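Local coordinates for CBS domain protein (Streptococcus pneumoniae serotype 4, PDB 7LZG) that is of unknown function but carries a pair of CBS domains, a fold that in relatives often binds adenosine-containing ligands, at residues T49-V54 and G62-R67. Sequence-based numbering, arbitrary orientation.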
# COMPACT_ATOMS: atom_id res chain seq x y z
N THR B 49 -1.52 5.86 -2.77
CA THR B 49 -1.04 6.46 -1.54
C THR B 49 0.19 7.34 -1.77
O THR B 49 0.35 8.36 -1.10
CB THR B 49 -0.73 5.38 -0.50
OG1 THR B 49 -1.89 4.56 -0.30
CG2 THR B 49 -0.34 6.00 0.83
N ARG B 50 1.04 6.96 -2.72
CA ARG B 50 2.22 7.74 -3.06
C ARG B 50 2.24 8.02 -4.55
O ARG B 50 1.91 7.15 -5.36
CB ARG B 50 3.51 7.01 -2.66
CG ARG B 50 3.50 6.46 -1.25
CD ARG B 50 4.91 6.19 -0.76
NE ARG B 50 5.69 7.42 -0.67
CZ ARG B 50 5.70 8.22 0.38
NH1 ARG B 50 4.97 7.97 1.46
NH2 ARG B 50 6.45 9.32 0.36
N VAL B 51 2.62 9.25 -4.91
CA VAL B 51 2.77 9.62 -6.31
C VAL B 51 4.19 10.13 -6.53
O VAL B 51 4.77 10.75 -5.62
CB VAL B 51 1.73 10.67 -6.74
CG1 VAL B 51 0.32 10.11 -6.58
CG2 VAL B 51 1.89 11.95 -5.94
N PRO B 52 4.79 9.89 -7.68
CA PRO B 52 6.14 10.39 -7.93
C PRO B 52 6.14 11.90 -8.15
O PRO B 52 5.13 12.50 -8.54
CB PRO B 52 6.58 9.64 -9.19
CG PRO B 52 5.30 9.34 -9.89
CD PRO B 52 4.28 9.10 -8.82
N VAL B 53 7.30 12.51 -7.90
CA VAL B 53 7.49 13.94 -8.06
C VAL B 53 8.60 14.15 -9.09
O VAL B 53 9.69 13.58 -8.96
CB VAL B 53 7.84 14.63 -6.73
CG1 VAL B 53 8.19 16.09 -6.97
CG2 VAL B 53 6.68 14.51 -5.76
N VAL B 54 8.31 14.97 -10.10
CA VAL B 54 9.25 15.26 -11.17
C VAL B 54 9.36 16.77 -11.33
O VAL B 54 8.55 17.54 -10.81
CB VAL B 54 8.84 14.61 -12.50
CG1 VAL B 54 8.81 13.09 -12.36
CG2 VAL B 54 7.49 15.13 -12.95
N GLY B 62 11.35 12.48 -6.42
CA GLY B 62 11.04 11.51 -5.38
C GLY B 62 9.56 11.20 -5.38
O GLY B 62 8.84 11.52 -6.33
N THR B 63 9.13 10.55 -4.31
CA THR B 63 7.73 10.23 -4.10
C THR B 63 7.19 11.04 -2.92
O THR B 63 7.94 11.43 -2.03
CB THR B 63 7.53 8.74 -3.83
OG1 THR B 63 8.24 8.36 -2.65
CG2 THR B 63 8.03 7.92 -5.00
N ILE B 64 5.88 11.29 -2.93
CA ILE B 64 5.24 12.06 -1.88
C ILE B 64 3.89 11.44 -1.55
O ILE B 64 3.22 10.86 -2.41
CB ILE B 64 5.08 13.55 -2.28
CG1 ILE B 64 4.75 14.40 -1.05
CG2 ILE B 64 4.02 13.71 -3.36
CD1 ILE B 64 4.65 15.87 -1.34
N GLY B 65 3.51 11.55 -0.28
CA GLY B 65 2.21 11.12 0.18
C GLY B 65 1.63 12.14 1.14
O GLY B 65 2.27 13.15 1.46
N LEU B 66 0.41 11.86 1.59
CA LEU B 66 -0.25 12.76 2.53
C LEU B 66 0.47 12.79 3.87
O LEU B 66 0.49 13.84 4.53
CB LEU B 66 -1.71 12.36 2.71
CG LEU B 66 -2.59 12.75 1.53
CD1 LEU B 66 -3.98 12.17 1.71
CD2 LEU B 66 -2.65 14.26 1.40
N ARG B 67 1.06 11.67 4.29
CA ARG B 67 1.82 11.66 5.54
C ARG B 67 3.01 12.61 5.45
O ARG B 67 3.34 13.29 6.43
CB ARG B 67 2.28 10.24 5.87
CG ARG B 67 3.14 10.16 7.12
CD ARG B 67 3.57 8.73 7.40
NE ARG B 67 4.20 8.11 6.24
CZ ARG B 67 4.76 6.91 6.24
NH1 ARG B 67 4.80 6.17 7.34
NH2 ARG B 67 5.29 6.44 5.12
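Arg50 sets its CG beside the backbone N (chi1 -48°), runs extended through chi2 and bends at chi3 (64°), which carries the guanidinium across the antiparallel hairpin of a CBS domain. Thr63 tucks OG1 between its own N and carbonyl carbon (chi1 61°), so the hydroxyl meets that arginine near the guanidinium plane, with Arg50 NE 3.4 Å from Thr63 OG1. One face of the guanidinium lies over the backbone from Ile64 C to Gly65 N. Its NH2 makes a salt bridge to Asp68, whose carboxylate also accepts from Gly65 N at the helix N-cap. Arg50 NH1 also comes within 4.0 Å of Arg67 NH2, two like charges whose repulsion Asp68, bound to Arg50, probably eases; Arg67 NH1 hydrogen-bonds Met46 O of the second subunit.

Two pairs of backbone bonds hold the strands together. Val51 and Ile64 exchange both: Val51 N reaches Ile64 O at 3.0 Å, nearly straight, and Ile64 N returns to Val51 O at 3.0 Å. Val53 and Gly62 repeat the pattern one hydrogen-bonded pair further along. On the face of Val51, Val53 and Ile64, the Ile64 CG2 methyl touches a CG2 methyl of each valine, with helix 36-45 packing on Val51; Pro52 and Thr63 face Phe117 on the other side. Val53 CG2 touches Ile64 CG2 at 3.7 Å, and Val51 CG2 meets that same Ile64 CG2 methyl at 3.8 Å.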